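PDB 3ES1: cupin 2, conserved barrel domain protein from Novosphingobium aromaticivorans DSM 12444, which is of unknown function but adopts a cupin-like barrel fold and pairs with a second copy of itself in the deposited assembly. Local coordinates for the interface of chains A and B. Numbering follows the deposited sequence. Chains: chain A/B, Cupin 2, conserved barrel domain protein.

Contact 1: the interface of chains A and B. Residues chain A 18-20, 30, 51; chain B 129, 131.
B:Val129 and A:Val18 pair in a parallel beta bridge, which joins strand 127-130 of chain B to strand 14-21 of chain A and so continues a cupin sheet across the chain boundary. The backbone evidence is the hydrogen bond from A:Thr19 N to B:Val129 O, 3.0 Å long and nearly straight at 173°. The two valine side chains lie alongside each other and point the same way.

The tight part is the apolar wedge in front of A:Trp51. Methyl CG1 of B:Val129 stands over the middle of the indole, 3.6 Å from the centroid of the five-membered ring, in a CH-pi contact that also reaches the six-membered ring. Its position trans to the backbone N (chi1 -175°) sends it to that face, while CG2 lies towards the tryptophan CB. On the same face, near the rim, CD of B:Arg131 packs against CZ2 of A:Trp51 at 3.8 Å and against CG1 of A:Val18 at 3.7 Å, with the guanidinium turned 45° from the indole plane.

Contacts are sparser towards A:Lys30, which has 6 Å² hidden against 56 Å² for B:Arg131. Its CD lies 3.6 Å from B:Arg131 NH1, but the terminal nitrogen NZ stays 4.7 Å from that nitrogen; the two like charges, if both present, would probably disfavour closer approach.

B:Arg131 links the two regions. A bend at its third torsion folds the guanidinium back towards A:Thr19, where NH1 donates to the carbonyl A:Thr19 O over 3.0 Å, in the carbonyl plane on a lone pair, with the oxygen close to the guanidinium plane. A leucine here would probably leave A:Thr19 O without its guanidinium partner and thin the cover on that face of A:Trp51 near CZ2. The same threonine is also held through its side chain, hydroxyl OG1 of A:Thr19 accepting from the backbone N of B:Arg131 at 2.9 Å.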
ATOM      1  N   VAL A  18      13.633   5.785   1.324  1.00 17.46           N
ATOM      2  CA  VAL A  18      13.105   6.688   0.266  1.00 16.86           C
ATOM      3  C   VAL A  18      14.116   6.926  -0.825  1.00 16.66           C
ATOM      4  O   VAL A  18      15.249   7.301  -0.555  1.00 17.01           O
ATOM      5  CB  VAL A  18      12.704   8.059   0.831  1.00 17.35           C
ATOM      6  CG1 VAL A  18      12.088   8.965  -0.291  1.00 16.29           C
ATOM      7  CG2 VAL A  18      11.752   7.904   2.031  1.00 15.84           C
ATOM      8  N   THR A  19      13.682   6.749  -2.079  1.00 16.50           N
ATOM      9  CA  THR A  19      14.555   6.928  -3.224  1.00 16.52           C
ATOM     10  C   THR A  19      14.333   8.285  -3.874  1.00 16.98           C
ATOM     11  O   THR A  19      13.397   8.983  -3.561  1.00 18.43           O
ATOM     12  CB  THR A  19      14.354   5.837  -4.320  1.00 15.40           C
ATOM     13  OG1 THR A  19      13.171   6.090  -5.112  1.00 16.24           O
ATOM     14  CG2 THR A  19      14.233   4.485  -3.733  1.00 14.11           C
ATOM     15  N   GLY A  20      15.274   8.654  -4.717  1.00 17.33           N
ATOM     16  CA  GLY A  20      15.193   9.925  -5.448  1.00 18.65           C
ATOM     17  C   GLY A  20      16.251   9.990  -6.527  1.00 19.01           C
ATOM     18  O   GLY A  20      16.961   9.017  -6.763  1.00 18.05           O
ATOM     19  N   LYS A  30      17.613   8.532  -0.897  1.00 20.37           N
ATOM     20  CA  LYS A  30      17.323   9.902  -0.454  1.00 21.68           C
ATOM     21  C   LYS A  30      17.366   9.986   1.066  1.00 21.63           C
ATOM     22  O   LYS A  30      17.939  10.907   1.622  1.00 21.30           O
ATOM     23  CB  LYS A  30      15.967  10.360  -0.994  1.00 22.68           C
ATOM     24  CG  LYS A  30      15.606  11.825  -0.691  1.00 27.74           C
ATOM     25  CD  LYS A  30      14.275  12.283  -1.289  1.00 31.10           C
ATOM     26  CE  LYS A  30      13.766  13.543  -0.567  1.00 33.21           C
ATOM     27  NZ  LYS A  30      14.121  14.830  -1.260  1.00 31.38           N
ATOM     28  N   TRP A  51       4.384   8.416   4.412  1.00 16.55           N
ATOM     29  CA  TRP A  51       4.474   9.288   3.235  1.00 16.82           C
ATOM     30  C   TRP A  51       3.102   9.830   2.863  1.00 17.02           C
ATOM     31  O   TRP A  51       2.063   9.246   3.210  1.00 16.94           O
ATOM     32  CB  TRP A  51       5.085   8.522   2.018  1.00 16.12           C
ATOM     33  CG  TRP A  51       5.717   9.415   0.958  1.00 14.91           C
ATOM     34  CD1 TRP A  51       5.148   9.836  -0.191  1.00 16.36           C
ATOM     35  CD2 TRP A  51       7.004  10.046   1.015  1.00 17.14           C
ATOM     36  NE1 TRP A  51       5.982  10.681  -0.868  1.00 16.78           N
ATOM     37  CE2 TRP A  51       7.141  10.820  -0.157  1.00 16.92           C
ATOM     38  CE3 TRP A  51       8.049  10.041   1.947  1.00 15.91           C
ATOM     39  CZ2 TRP A  51       8.291  11.581  -0.417  1.00 18.92           C
ATOM     40  CZ3 TRP A  51       9.164  10.750   1.687  1.00 17.38           C
ATOM     41  CH2 TRP A  51       9.289  11.527   0.517  1.00 16.42           C
TER
ATOM     42  N   VAL B 129       9.612   3.879  -0.362  1.00 18.05           N
ATOM     43  CA  VAL B 129       8.964   4.939  -1.170  1.00 17.89           C
ATOM     44  C   VAL B 129       9.791   5.122  -2.439  1.00 18.55           C
ATOM     45  O   VAL B 129      10.860   5.744  -2.411  1.00 19.33           O
ATOM     46  CB  VAL B 129       8.839   6.252  -0.360  1.00 17.36           C
ATOM     47  CG1 VAL B 129       8.071   7.338  -1.121  1.00 17.00           C
ATOM     48  CG2 VAL B 129       8.160   5.960   1.016  1.00 18.32           C
ATOM     49  N   ARG B 131      10.417   6.685  -5.790  1.00 18.35           N
ATOM     50  CA  ARG B 131      10.038   7.977  -6.405  1.00 18.77           C
ATOM     51  C   ARG B 131      10.460   8.074  -7.890  1.00 18.90           C
ATOM     52  O   ARG B 131      11.120   9.018  -8.312  1.00 19.06           O
ATOM     53  CB  ARG B 131      10.548   9.139  -5.542  1.00 19.44           C
ATOM     54  CG  ARG B 131       9.855   9.186  -4.155  1.00 18.72           C
ATOM     55  CD  ARG B 131      10.388  10.261  -3.258  1.00 21.33           C
ATOM     56  NE  ARG B 131      10.287  11.563  -3.923  1.00 22.23           N
ATOM     57  CZ  ARG B 131      11.305  12.214  -4.451  1.00 21.93           C
ATOM     58  NH1 ARG B 131      12.516  11.694  -4.426  1.00 19.44           N
ATOM     59  NH2 ARG B 131      11.096  13.378  -5.046  1.00 21.40           N
TER

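Contact 2: the interface of chains A and B. Residues chain A 131-134, 164; chain B 19-21, 27.
A:Thr133 and B:His21, with 36 and 33 Å² hidden, meet through a methyl group and an imidazole face. CG2 of A:Thr133 sits over the ring, offset towards its rim, 3.8 Å from the centroid in a CH-pi contact. Carbonyl A:Gly132 O approaches the same imidazole at its edge and in plane, 3.5 Å from CE1, so loop residues 132 and 133 of chain A border the ring in two directions. A:Leu164 adds its CD1 methyl near NE2.

The other branch of A:Thr133 is polar. Its hydroxyl OG1 hydrogen-bonds to OG1 of B:Thr19 at 2.6 Å, the direction of the proton being undecided. Chi1 of 41° places this OG1 between the backbone N and the carbonyl carbon, which turns it to B:Thr19 while CG2 covers the histidine. CB of A:Thr133 also packs on the methyl of B:Ala27 at 3.6 Å.

Water completes the fixing of B:His21. Water 1 bridges NE2 to the backbone N of A:Asn134, and water 2 bridges ND1 to A:Arg131 O; with a water at each ring nitrogen, rotation of the imidazole is likely to be restrained. Water 2 also bonds to water 3, which lies 2.8 Å from the backbone N of B:His21 and 2.8 Å from the guanidinium NH1 of A:Arg131.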
ATOM      1  N   ARG A 131     -13.644   0.682  -0.340  1.00 18.35           N
ATOM      2  CA  ARG A 131     -14.180   1.480  -1.464  1.00 18.77           C
ATOM      3  C   ARG A 131     -15.136   2.602  -0.992  1.00 18.90           C
ATOM      4  O   ARG A 131     -16.264   2.725  -1.459  1.00 19.06           O
ATOM      5  CB  ARG A 131     -14.793   0.552  -2.522  1.00 19.44           C
ATOM      6  CG  ARG A 131     -13.727  -0.348  -3.199  1.00 18.72           C
ATOM      7  CD  ARG A 131     -14.303  -1.321  -4.180  1.00 21.33           C
ATOM      8  NE  ARG A 131     -15.086  -0.607  -5.193  1.00 22.23           N
ATOM      9  CZ  ARG A 131     -16.403  -0.574  -5.234  1.00 21.93           C
ATOM     10  NH1 ARG A 131     -17.117  -1.191  -4.313  1.00 19.44           N
ATOM     11  NH2 ARG A 131     -17.008   0.120  -6.185  1.00 21.40           N
ATOM     12  N   GLY A 132     -14.594   3.424  -0.102  1.00 18.34           N
ATOM     13  CA  GLY A 132     -15.233   4.683   0.393  1.00 18.87           C
ATOM     14  C   GLY A 132     -16.385   4.401   1.332  1.00 18.59           C
ATOM     15  O   GLY A 132     -17.336   5.162   1.495  1.00 18.20           O
ATOM     16  N   THR A 133     -16.258   3.265   1.975  1.00 19.79           N
ATOM     17  CA  THR A 133     -17.267   2.764   2.917  1.00 19.48           C
ATOM     18  C   THR A 133     -17.103   3.164   4.374  1.00 20.36           C
ATOM     19  O   THR A 133     -15.995   3.153   4.953  1.00 20.61           O
ATOM     20  CB  THR A 133     -17.316   1.238   2.816  1.00 19.33           C
ATOM     21  OG1 THR A 133     -15.992   0.728   2.703  1.00 20.59           O
ATOM     22  CG2 THR A 133     -18.113   0.789   1.536  1.00 17.90           C
ATOM     23  N   ASN A 134     -18.245   3.468   4.974  1.00 19.31           N
ATOM     24  CA  ASN A 134     -18.350   3.559   6.439  1.00 19.79           C
ATOM     25  C   ASN A 134     -17.836   2.274   7.102  1.00 19.81           C
ATOM     26  O   ASN A 134     -18.216   1.157   6.718  1.00 18.83           O
ATOM     27  CB  ASN A 134     -19.799   3.849   6.859  1.00 19.92           C
ATOM     28  CG  ASN A 134     -19.885   4.421   8.229  1.00 23.31           C
ATOM     29  OD1 ASN A 134     -19.001   5.195   8.669  1.00 22.47           O
ATOM     30  ND2 ASN A 134     -20.962   4.059   8.945  1.00 25.09           N
ATOM     31  N   LEU A 164     -24.003  10.449   0.355  1.00 36.62           N
ATOM     32  CA  LEU A 164     -24.671   9.849   1.511  1.00 38.01           C
ATOM     33  C   LEU A 164     -24.725  10.813   2.734  1.00 40.36           C
ATOM     34  O   LEU A 164     -23.836  11.630   2.956  1.00 40.16           O
ATOM     35  CB  LEU A 164     -23.954   8.584   1.967  1.00 37.45           C
ATOM     36  CG  LEU A 164     -23.714   7.428   1.017  1.00 36.28           C
ATOM     37  CD1 LEU A 164     -22.598   6.551   1.577  1.00 34.81           C
ATOM     38  CD2 LEU A 164     -25.012   6.661   0.854  1.00 35.11           C
TER
ATOM     39  N   THR B  19     -14.838  -4.110  -0.116  1.00 16.50           N
ATOM     40  CA  THR B  19     -16.059  -3.494   0.366  1.00 16.52           C
ATOM     41  C   THR B  19     -16.764  -2.733  -0.745  1.00 16.98           C
ATOM     42  O   THR B  19     -16.223  -2.531  -1.807  1.00 18.43           O
ATOM     43  CB  THR B  19     -15.816  -2.499   1.543  1.00 15.40           C
ATOM     44  OG1 THR B  19     -15.298  -1.234   1.072  1.00 16.24           O
ATOM     45  CG2 THR B  19     -14.864  -3.045   2.535  1.00 14.11           C
ATOM     46  N   GLY B  20     -18.012  -2.403  -0.484  1.00 17.33           N
ATOM     47  CA  GLY B  20     -18.821  -1.642  -1.444  1.00 18.65           C
ATOM     48  C   GLY B  20     -20.111  -1.177  -0.805  1.00 19.01           C
ATOM     49  O   GLY B  20     -20.315  -1.358   0.391  1.00 18.05           O
ATOM     50  N   HIS B  21     -20.982  -0.610  -1.634  1.00 20.11           N
ATOM     51  CA  HIS B  21     -22.306  -0.125  -1.201  1.00 19.81           C
ATOM     52  C   HIS B  21     -23.390  -0.894  -1.902  1.00 20.61           C
ATOM     53  O   HIS B  21     -23.230  -1.287  -3.067  1.00 20.04           O
ATOM     54  CB  HIS B  21     -22.458   1.361  -1.542  1.00 19.64           C
ATOM     55  CG  HIS B  21     -21.606   2.258  -0.716  1.00 19.35           C
ATOM     56  ND1 HIS B  21     -20.349   2.649  -1.111  1.00 20.76           N
ATOM     57  CD2 HIS B  21     -21.806   2.801   0.511  1.00 20.71           C
ATOM     58  CE1 HIS B  21     -19.809   3.397  -0.159  1.00 19.56           C
ATOM     59  NE2 HIS B  21     -20.674   3.512   0.831  1.00 18.27           N
ATOM     60  N   ALA B  27     -22.951   0.251   3.520  1.00 18.04           N
ATOM     61  CA  ALA B  27     -21.608  -0.358   3.403  1.00 17.50           C
ATOM     62  C   ALA B  27     -21.686  -1.840   3.767  1.00 18.06           C
ATOM     63  O   ALA B  27     -22.121  -2.238   4.850  1.00 17.36           O
ATOM     64  CB  ALA B  27     -20.562   0.386   4.244  1.00 17.13           C
TER
HETATM   65  O   HOH W   1     -20.637   4.067   3.596  1.00 16.53           O
HETATM   66  O   HOH W   2     -18.274   2.022  -3.095  1.00 17.36           O
HETATM   67  O   HOH W   3     -19.770  -0.258  -4.081  1.00 26.55           O

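The C-alpha centres of contact 1 and contact 2 lie about 31 Å apart, at opposite ends of a two-fold symmetric interface. Strand 14-21 and residue 131 take part in both with the chains exchanged: chain A supplies the strand in contact 1 and chain B in contact 2. Each has its symmetry twin beside the other, so the sheet extension and tryptophan packing join the loop and water network at either end. Such reciprocal use of the N-terminal strand would suit a stable dimer, as many cupins form, although the structure alone does not establish the state in solution.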